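Local coordinates for protein neural cell adhesion molecule 1 (Homo sapiens, PDB 2HAZ) that mediates neural cell adhesion and carries, in its first fibronectin type III repeat, an alpha-helix critical for polysialylation of its N-glycans, at residues I12-A22 against A96-V105; P36-W44 against S54-A62. All coordinates share one frame; numbering follows the deposited sequence.

Interaction 1. Residues I12-A22 against A96-V105; sequences IDQVEPYSSTA and AASEFKTQPV. With NA (sodium ion), chain B.
One edge of the fibronectin type III beta sandwich is closed where Val15 and Phe100 meet. Strand 12-17 borders one sheet and strand 98-101 the other; their axes stay 7.3 Å apart at an angle of 18°, too wide for backbone pairing, and side chains fill the interval. Phe100 CG lies between its own backbone N and carbonyl carbon (chi1 64°), which sets the ring crosswise to Val15. Val15 CG1 rests over one face, off-centre, 3.8 Å from the ring centroid. Pro17 CB reaches Phe100 CD1 at 3.8 Å and Ala22 CB reaches Phe100 CE1 at 3.9 Å; Leu73 and Ile70 add further contacts. A serine in place of Phe100 would probably open a gap between the sheets and leave Val15 CG1 without its aromatic partner. Where the strands end, Gln103 N donates to Tyr18 O (2.9 Å), while Gln103 NE2 donates almost straight (170°) to Pro17 O at 3.0 Å, in the plane of its amide. Asp13, turned away, binds sodium through OD1 and OD2 together with Asp27. Apolar packing thus joins the sheets, and paired bonds to neighbouring carbonyls probably restrain both the backbone and the amide rotation of Gln103.

Interaction 2. Residues P36-W44 against S54-A62; sequences PILKYKAEW and SKWYDAKEA
Lys41 and Trp56 face each other across a beta hairpin of the fibronectin type III fold, formed by strands 39-46 and 53-58. The short axes run at 153°, so the strands are antiparallel with a marked twist. Tyr40 with Tyr57 and Ala42 with Lys55 form the hydrogen-bonded pairs, each bonded in both directions; Tyr40 N to Tyr57 O is 2.7 Å.

With CG anti to the backbone N (chi1 -172°) and the chain extended beyond it, Lys41 travels over the indole of Trp56. Its CB sits over the face, 3.7 Å from Trp56 CZ3, in a CH-pi contact. CG continues above the same face, displaced toward the rim. CD then passes Trp56 CH2 at 4.0 Å, and CE comes to Ser54 OG at 3.7 Å. NZ continues beyond, with no contact to 54-62. Between these two segments, therefore, the methylenes of Lys41 rather than its charge do the touching, and Leu91 of strand 90-101 packs on both side chains.

The opposite face of the hairpin turns to the sandwich interior. Ala42 CB meets Tyr57 CE2 at 3.6 Å, while Tyr57 OH is satisfied by the carbonyl of Thr69. Ile37 CG2 covers one face of the Tyr40 ring, and the ring's edge abuts Ala59 CA at the start of helix 59-65. Ala62 CB touches Tyr40 CD2 at 4.0 Å, so the ring spans strand and helix. This helix follows the strand directly and is the chain's only one, consistent with its being the element critical for polysialylation.

On the outer side, Lys39 and Asp58 lie alongside each other, with Lys39 NZ a long 3.8 Å from Asp58 OD1. One water is shared by this salt bridge: it accepts a weak bond from Lys39 NZ and donates to Asp58 OD1 at 3.3 Å.

How the interactions relate
The two contacts lie on opposite sides of the chain's centre, about 17 Å apart between their centres, and each involves an outer strand of the four-stranded sheet: 90-101 in interaction 1, 53-58 in interaction 2. Both are partly buried. Interaction 1 brings together strands of different sheets, so it is held by side-chain packing plus two hydrogen bonds from Gln103, where the strands give way to loops. Interaction 2 joins neighbours within one sheet, where reciprocal backbone bonds set the register and the side chains divide between interior and surface. Ile70 of strand 67-70 touches Phe100 in the first and Tyr57 in the second, linking both to the same interior.

Interaction 1. Residues I12-A22 against A96-V105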
loop_
_atom_site.group_PDB
_atom_site.type_symbol
_atom_site.label_atom_id
_atom_site.label_comp_id
_atom_site.label_asym_id
_atom_site.label_seq_id
_atom_site.Cartn_x
_atom_site.Cartn_y
_atom_site.Cartn_z
ATOM N N ILE A 12 3.609 6.285 2.665
ATOM C CA ILE A 12 2.188 6.657 2.728
ATOM C C ILE A 12 2.035 8.092 3.259
ATOM O O ILE A 12 2.459 8.414 4.371
ATOM C CB ILE A 12 1.333 5.648 3.556
ATOM C CG1 ILE A 12 1.352 4.241 2.921
ATOM C CG2 ILE A 12 -0.111 6.140 3.688
ATOM C CD1 ILE A 12 0.707 3.124 3.776
ATOM N N ASP A 13 1.446 8.956 2.443
ATOM C CA ASP A 13 1.214 10.343 2.820
ATOM C C ASP A 13 -0.013 10.483 3.723
ATOM O O ASP A 13 0.095 10.961 4.864
ATOM C CB ASP A 13 1.101 11.227 1.575
ATOM C CG ASP A 13 2.466 11.539 0.952
ATOM O OD1 ASP A 13 3.488 10.955 1.382
ATOM O OD2 ASP A 13 2.530 12.381 0.032
ATOM N N GLN A 14 -1.164 10.055 3.211
ATOM C CA GLN A 14 -2.406 10.011 3.979
ATOM C C GLN A 14 -3.353 8.967 3.406
ATOM O O GLN A 14 -3.166 8.492 2.279
ATOM C CB GLN A 14 -3.100 11.381 4.008
ATOM C CG GLN A 14 -3.585 11.870 2.650
ATOM C CD GLN A 14 -4.279 13.206 2.740
ATOM O OE1 GLN A 14 -3.656 14.216 3.071
ATOM N NE2 GLN A 14 -5.572 13.227 2.439
ATOM N N VAL A 15 -4.361 8.615 4.200
ATOM C CA VAL A 15 -5.416 7.722 3.765
ATOM C C VAL A 15 -6.762 8.432 3.911
ATOM O O VAL A 15 -7.081 8.962 4.985
ATOM C CB VAL A 15 -5.426 6.441 4.606
ATOM C CG1 VAL A 15 -6.509 5.492 4.101
ATOM C CG2 VAL A 15 -4.030 5.788 4.613
ATOM N N GLU A 16 -7.528 8.486 2.833
ATOM C CA GLU A 16 -8.847 9.096 2.888
ATOM C C GLU A 16 -9.860 7.968 2.922
ATOM O O GLU A 16 -10.126 7.332 1.899
ATOM C CB GLU A 16 -9.102 10.035 1.705
ATOM C CG GLU A 16 -8.022 11.085 1.493
ATOM C CD GLU A 16 -7.831 11.442 0.027
ATOM O OE1 GLU A 16 -6.875 10.910 -0.587
ATOM O OE2 GLU A 16 -8.639 12.235 -0.531
ATOM N N PRO A 17 -10.397 7.682 4.117
ATOM C CA PRO A 17 -11.365 6.614 4.233
ATOM C C PRO A 17 -12.807 7.043 3.997
ATOM O O PRO A 17 -13.203 8.173 4.317
ATOM C CB PRO A 17 -11.178 6.141 5.681
ATOM C CG PRO A 17 -10.792 7.401 6.417
ATOM C CD PRO A 17 -10.085 8.295 5.426
ATOM N N TYR A 18 -13.569 6.120 3.435
ATOM C CA TYR A 18 -15.012 6.212 3.417
ATOM C C TYR A 18 -15.579 5.102 4.309
ATOM O O TYR A 18 -15.006 4.812 5.375
ATOM C CB TYR A 18 -15.512 6.182 1.962
ATOM C CG TYR A 18 -14.909 7.341 1.229
ATOM C CD1 TYR A 18 -15.441 8.625 1.373
ATOM C CD2 TYR A 18 -13.745 7.185 0.481
ATOM C CE1 TYR A 18 -14.859 9.717 0.752
ATOM C CE2 TYR A 18 -13.156 8.272 -0.148
ATOM C CZ TYR A 18 -13.724 9.528 -0.002
ATOM O OH TYR A 18 -13.161 10.603 -0.624
ATOM N N SER A 19 -16.661 4.460 3.880
ATOM C CA SER A 19 -17.337 3.477 4.721
ATOM C C SER A 19 -16.750 2.088 4.618
ATOM O O SER A 19 -16.466 1.460 5.632
ATOM C CB SER A 19 -18.854 3.454 4.461
ATOM O OG SER A 19 -19.433 4.614 5.023
ATOM N N SER A 20 -16.581 1.610 3.391
ATOM C CA SER A 20 -16.077 0.262 3.150
ATOM C C SER A 20 -14.819 0.277 2.250
ATOM O O SER A 20 -14.304 -0.778 1.869
ATOM C CB SER A 20 -17.183 -0.589 2.530
ATOM O OG SER A 20 -17.499 -0.125 1.219
ATOM N N THR A 21 -14.355 1.479 1.913
ATOM C CA THR A 21 -13.189 1.675 1.036
ATOM C C THR A 21 -12.311 2.825 1.542
ATOM O O THR A 21 -12.731 3.619 2.390
ATOM C CB THR A 21 -13.589 1.976 -0.443
ATOM O OG1 THR A 21 -14.205 3.266 -0.537
ATOM C CG2 THR A 21 -14.525 0.903 -1.033
ATOM N N ALA A 22 -11.092 2.917 1.014
ATOM C CA ALA A 22 -10.165 3.979 1.390
ATOM C C ALA A 22 -9.164 4.229 0.270
ATOM O O ALA A 22 -8.727 3.279 -0.415
ATOM C CB ALA A 22 -9.437 3.636 2.677
ATOM N N ALA A 96 6.363 2.083 6.362
ATOM C CA ALA A 96 5.854 2.175 7.732
ATOM C C ALA A 96 4.328 2.090 7.676
ATOM O O ALA A 96 3.714 2.595 6.734
ATOM C CB ALA A 96 6.292 3.479 8.405
ATOM N N ALA A 97 3.720 1.420 8.652
ATOM C CA ALA A 97 2.252 1.312 8.658
ATOM C C ALA A 97 1.561 2.653 8.935
ATOM O O ALA A 97 2.055 3.463 9.728
ATOM C CB ALA A 97 1.794 0.259 9.634
ATOM N N SER A 98 0.438 2.890 8.262
ATOM C CA SER A 98 -0.390 4.070 8.514
ATOM C C SER A 98 -1.744 3.617 9.025
ATOM O O SER A 98 -2.347 2.705 8.462
ATOM C CB SER A 98 -0.585 4.875 7.234
ATOM O OG SER A 98 -1.391 6.029 7.474
ATOM N N GLU A 99 -2.227 4.256 10.084
ATOM C CA GLU A 99 -3.464 3.827 10.701
ATOM C C GLU A 99 -4.582 4.806 10.313
ATOM O O GLU A 99 -4.375 6.023 10.317
ATOM C CB GLU A 99 -3.281 3.720 12.224
ATOM C CG GLU A 99 -2.520 2.457 12.733
ATOM C CD GLU A 99 -0.964 2.561 12.722
ATOM O OE1 GLU A 99 -0.380 3.384 13.478
ATOM O OE2 GLU A 99 -0.311 1.783 11.984
ATOM N N PHE A 100 -5.745 4.275 9.943
ATOM C CA PHE A 100 -6.921 5.096 9.657
ATOM C C PHE A 100 -8.190 4.426 10.213
ATOM O O PHE A 100 -8.147 3.269 10.659
ATOM C CB PHE A 100 -7.071 5.329 8.150
ATOM C CG PHE A 100 -7.329 4.065 7.368
ATOM C CD1 PHE A 100 -8.635 3.652 7.080
ATOM C CD2 PHE A 100 -6.263 3.275 6.927
ATOM C CE1 PHE A 100 -8.864 2.458 6.365
ATOM C CE2 PHE A 100 -6.480 2.103 6.219
ATOM C CZ PHE A 100 -7.778 1.685 5.946
ATOM N N LYS A 101 -9.310 5.152 10.164
ATOM C CA LYS A 101 -10.612 4.620 10.599
ATOM C C LYS A 101 -11.681 4.855 9.532
ATOM O O LYS A 101 -11.830 5.968 9.011
ATOM C CB LYS A 101 -11.041 5.257 11.934
ATOM C CG LYS A 101 -12.136 4.463 12.664
ATOM C CD LYS A 101 -12.470 5.123 14.013
ATOM C CE LYS A 101 -13.291 4.168 14.860
ATOM N NZ LYS A 101 -13.985 4.837 15.996
ATOM N N THR A 102 -12.423 3.802 9.202
ATOM C CA THR A 102 -13.512 3.936 8.245
ATOM C C THR A 102 -14.637 4.715 8.918
ATOM O O THR A 102 -14.863 4.579 10.123
ATOM C CB THR A 102 -14.020 2.553 7.725
ATOM O OG1 THR A 102 -14.184 1.642 8.822
ATOM C CG2 THR A 102 -13.032 1.938 6.719
ATOM N N GLN A 103 -15.310 5.551 8.138
ATOM C CA GLN A 103 -16.452 6.322 8.604
ATOM C C GLN A 103 -17.658 5.446 8.947
ATOM O O GLN A 103 -17.792 4.340 8.421
ATOM C CB GLN A 103 -16.858 7.345 7.540
ATOM C CG GLN A 103 -15.741 8.316 7.197
ATOM C CD GLN A 103 -16.241 9.462 6.343
ATOM O OE1 GLN A 103 -17.178 10.170 6.729
ATOM N NE2 GLN A 103 -15.626 9.653 5.179
ATOM N N PRO A 104 -18.534 5.947 9.843
ATOM C CA PRO A 104 -19.831 5.339 10.100
ATOM C C PRO A 104 -20.712 5.403 8.861
ATOM O O PRO A 104 -20.645 6.379 8.100
ATOM C CB PRO A 104 -20.427 6.219 11.219
ATOM C CG PRO A 104 -19.676 7.459 11.207
ATOM C CD PRO A 104 -18.297 7.126 10.695
ATOM N N VAL A 105 -21.513 4.359 8.645
ATOM C CA VAL A 105 -22.571 4.426 7.640
ATOM C C VAL A 105 -23.559 5.527 8.047
ATOM O O VAL A 105 -23.658 6.573 7.388
ATOM C CB VAL A 105 -23.325 3.091 7.481
ATOM C CG1 VAL A 105 -24.313 3.176 6.310
ATOM C CG2 VAL A 105 -22.350 1.935 7.278
ATOM O OXT VAL A 105 -24.267 5.400 9.064
HETATM NA NA NA B . 4.906 12.443 -0.246
HETATM O O HOH W 1 4.639 5.249 4.997
#

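Interaction 2. Residues P36-W44 against S54-A62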
loop_
_atom_site.group_PDB
_atom_site.type_symbol
_atom_site.label_atom_id
_atom_site.label_comp_id
_atom_site.label_asym_id
_atom_site.label_seq_id
_atom_site.Cartn_x
_atom_site.Cartn_y
_atom_site.Cartn_z
ATOM N N PRO A 36 12.996 -1.580 -12.745
ATOM C CA PRO A 36 11.704 -0.865 -12.645
ATOM C C PRO A 36 10.604 -1.496 -11.775
ATOM O O PRO A 36 10.407 -2.705 -11.798
ATOM C CB PRO A 36 11.208 -0.839 -14.104
ATOM C CG PRO A 36 11.930 -1.989 -14.763
ATOM C CD PRO A 36 13.290 -1.942 -14.144
ATOM N N ILE A 37 9.851 -0.654 -11.072
ATOM C CA ILE A 37 8.662 -1.110 -10.329
ATOM C C ILE A 37 7.577 -1.666 -11.250
ATOM O O ILE A 37 7.180 -1.021 -12.227
ATOM C CB ILE A 37 8.057 0.016 -9.449
ATOM C CG1 ILE A 37 9.146 0.743 -8.652
ATOM C CG2 ILE A 37 6.933 -0.535 -8.566
ATOM C CD1 ILE A 37 10.060 -0.137 -7.855
ATOM N N LEU A 38 7.081 -2.852 -10.917
ATOM C CA LEU A 38 6.112 -3.573 -11.744
ATOM C C LEU A 38 4.683 -3.530 -11.194
ATOM O O LEU A 38 3.712 -3.422 -11.943
ATOM C CB LEU A 38 6.528 -5.034 -11.882
ATOM C CG LEU A 38 7.891 -5.460 -12.434
ATOM C CD1 LEU A 38 7.982 -6.975 -12.423
ATOM C CD2 LEU A 38 8.064 -4.922 -13.827
ATOM N N LYS A 39 4.572 -3.674 -9.877
ATOM C CA LYS A 39 3.289 -3.690 -9.184
ATOM C C LYS A 39 3.493 -3.125 -7.799
ATOM O O LYS A 39 4.625 -3.055 -7.308
ATOM C CB LYS A 39 2.763 -5.125 -9.032
ATOM C CG LYS A 39 2.287 -5.792 -10.304
ATOM C CD LYS A 39 1.554 -7.084 -9.972
ATOM C CE LYS A 39 1.152 -7.880 -11.221
ATOM N NZ LYS A 39 0.486 -7.057 -12.273
ATOM N N TYR A 40 2.386 -2.737 -7.171
ATOM C CA TYR A 40 2.365 -2.487 -5.734
ATOM C C TYR A 40 1.522 -3.510 -5.001
ATOM O O TYR A 40 0.526 -4.018 -5.524
ATOM C CB TYR A 40 1.887 -1.068 -5.411
ATOM C CG TYR A 40 2.890 -0.004 -5.801
ATOM C CD1 TYR A 40 3.884 0.409 -4.920
ATOM C CD2 TYR A 40 2.835 0.584 -7.060
ATOM C CE1 TYR A 40 4.820 1.389 -5.295
ATOM C CE2 TYR A 40 3.760 1.565 -7.444
ATOM C CZ TYR A 40 4.737 1.959 -6.555
ATOM O OH TYR A 40 5.634 2.919 -6.940
ATOM N N LYS A 41 1.916 -3.807 -3.775
ATOM C CA LYS A 41 1.091 -4.639 -2.910
ATOM C C LYS A 41 0.655 -3.812 -1.707
ATOM O O LYS A 41 1.487 -3.257 -0.990
ATOM C CB LYS A 41 1.867 -5.880 -2.465
ATOM C CG LYS A 41 1.030 -6.914 -1.709
ATOM C CD LYS A 41 1.959 -7.994 -1.175
ATOM C CE LYS A 41 1.237 -9.181 -0.631
ATOM N NZ LYS A 41 2.261 -10.147 -0.089
ATOM N N ALA A 42 -0.656 -3.716 -1.511
ATOM C CA ALA A 42 -1.196 -3.184 -0.266
ATOM C C ALA A 42 -1.594 -4.325 0.649
ATOM O O ALA A 42 -2.248 -5.267 0.214
ATOM C CB ALA A 42 -2.412 -2.298 -0.527
ATOM N N GLU A 43 -1.183 -4.226 1.905
ATOM C CA GLU A 43 -1.625 -5.110 2.978
ATOM C C GLU A 43 -2.328 -4.282 4.055
ATOM O O GLU A 43 -1.816 -3.225 4.471
ATOM C CB GLU A 43 -0.425 -5.841 3.584
ATOM C CG GLU A 43 0.420 -6.589 2.562
ATOM C CD GLU A 43 1.600 -7.287 3.196
ATOM O OE1 GLU A 43 2.678 -6.654 3.313
ATOM O OE2 GLU A 43 1.442 -8.471 3.584
ATOM N N TRP A 44 -3.489 -4.750 4.517
ATOM C CA TRP A 44 -4.209 -4.031 5.587
ATOM C C TRP A 44 -4.773 -5.006 6.601
ATOM O O TRP A 44 -5.030 -6.171 6.277
ATOM C CB TRP A 44 -5.314 -3.110 5.031
ATOM C CG TRP A 44 -6.412 -3.819 4.272
ATOM C CD1 TRP A 44 -7.604 -4.274 4.770
ATOM C CD2 TRP A 44 -6.394 -4.182 2.886
ATOM N NE1 TRP A 44 -8.346 -4.856 3.762
ATOM C CE2 TRP A 44 -7.628 -4.803 2.595
ATOM C CE3 TRP A 44 -5.475 -3.985 1.845
ATOM C CZ2 TRP A 44 -7.944 -5.292 1.314
ATOM C CZ3 TRP A 44 -5.795 -4.457 0.563
ATOM C CH2 TRP A 44 -7.024 -5.091 0.313
ATOM N N SER A 54 -4.636 -8.544 1.532
ATOM C CA SER A 54 -3.711 -7.998 0.556
ATOM C C SER A 54 -4.260 -8.032 -0.853
ATOM O O SER A 54 -5.100 -8.884 -1.199
ATOM C CB SER A 54 -2.332 -8.678 0.654
ATOM O OG SER A 54 -2.309 -9.969 0.054
ATOM N N LYS A 55 -3.784 -7.079 -1.640
ATOM C CA LYS A 55 -4.169 -6.919 -3.033
ATOM C C LYS A 55 -3.035 -6.297 -3.869
ATOM O O LYS A 55 -2.315 -5.427 -3.405
ATOM C CB LYS A 55 -5.421 -6.048 -3.153
ATOM C CG LYS A 55 -5.963 -5.984 -4.561
ATOM C CD LYS A 55 -7.266 -5.210 -4.686
ATOM C CE LYS A 55 -7.934 -5.578 -6.014
ATOM N NZ LYS A 55 -8.917 -4.485 -6.377
ATOM N N TRP A 56 -2.916 -6.762 -5.110
ATOM C CA TRP A 56 -1.954 -6.224 -6.078
ATOM C C TRP A 56 -2.541 -5.080 -6.894
ATOM O O TRP A 56 -3.740 -5.067 -7.195
ATOM C CB TRP A 56 -1.501 -7.344 -7.039
ATOM C CG TRP A 56 -0.725 -8.441 -6.369
ATOM C CD1 TRP A 56 -1.180 -9.679 -6.056
ATOM C CD2 TRP A 56 0.636 -8.387 -5.943
ATOM N NE1 TRP A 56 -0.180 -10.424 -5.457
ATOM C CE2 TRP A 56 0.945 -9.649 -5.368
ATOM C CE3 TRP A 56 1.632 -7.394 -5.985
ATOM C CZ2 TRP A 56 2.217 -9.951 -4.853
ATOM C CZ3 TRP A 56 2.913 -7.702 -5.471
ATOM C CH2 TRP A 56 3.178 -8.967 -4.908
ATOM N N TYR A 57 -1.675 -4.126 -7.249
ATOM C CA TYR A 57 -2.031 -2.951 -8.061
ATOM C C TYR A 57 -0.958 -2.700 -9.102
ATOM O O TYR A 57 0.237 -2.780 -8.814
ATOM C CB TYR A 57 -2.172 -1.701 -7.186
ATOM C CG TYR A 57 -3.189 -1.850 -6.098
ATOM C CD1 TYR A 57 -4.507 -1.435 -6.292
ATOM C CD2 TYR A 57 -2.837 -2.416 -4.861
ATOM C CE1 TYR A 57 -5.454 -1.580 -5.283
ATOM C CE2 TYR A 57 -3.778 -2.575 -3.856
ATOM C CZ TYR A 57 -5.083 -2.158 -4.072
ATOM O OH TYR A 57 -6.032 -2.301 -3.092
ATOM N N ASP A 58 -1.401 -2.386 -10.316
ATOM C CA ASP A 58 -0.492 -1.996 -11.404
ATOM C C ASP A 58 0.288 -0.744 -11.043
ATOM O O ASP A 58 -0.289 0.228 -10.544
ATOM C CB ASP A 58 -1.273 -1.707 -12.673
ATOM C CG ASP A 58 -2.145 -2.851 -13.095
ATOM O OD1 ASP A 58 -1.690 -4.025 -13.069
ATOM O OD2 ASP A 58 -3.306 -2.564 -13.479
ATOM N N ALA A 59 1.588 -0.762 -11.330
ATOM C CA ALA A 59 2.469 0.346 -10.993
ATOM C C ALA A 59 2.120 1.623 -11.764
ATOM O O ALA A 59 2.182 2.726 -11.211
ATOM C CB ALA A 59 3.931 -0.042 -11.212
ATOM N N LYS A 60 1.747 1.471 -13.033
ATOM C CA LYS A 60 1.512 2.645 -13.871
ATOM C C LYS A 60 0.364 3.521 -13.372
ATOM O O LYS A 60 0.553 4.707 -13.160
ATOM C CB LYS A 60 1.298 2.279 -15.330
ATOM C CG LYS A 60 1.448 3.502 -16.220
ATOM C CD LYS A 60 0.835 3.257 -17.559
ATOM C CE LYS A 60 1.053 4.431 -18.481
ATOM N NZ LYS A 60 0.611 4.067 -19.843
ATOM N N GLU A 61 -0.807 2.934 -13.159
ATOM C CA GLU A 61 -1.961 3.716 -12.707
ATOM C C GLU A 61 -1.785 4.245 -11.289
ATOM O O GLU A 61 -2.243 5.344 -10.971
ATOM C CB GLU A 61 -3.257 2.913 -12.813
ATOM C CG GLU A 61 -3.759 2.775 -14.226
ATOM C CD GLU A 61 -3.123 1.616 -14.946
ATOM O OE1 GLU A 61 -2.226 0.955 -14.368
ATOM O OE2 GLU A 61 -3.517 1.334 -16.095
ATOM N N ALA A 62 -1.122 3.466 -10.437
ATOM C CA ALA A 62 -0.948 3.867 -9.050
ATOM C C ALA A 62 -0.041 5.092 -8.973
ATOM O O ALA A 62 -0.336 6.062 -8.264
ATOM C CB ALA A 62 -0.384 2.711 -8.221
HETATM O O HOH W 2 -2.164 -5.904 -10.403
#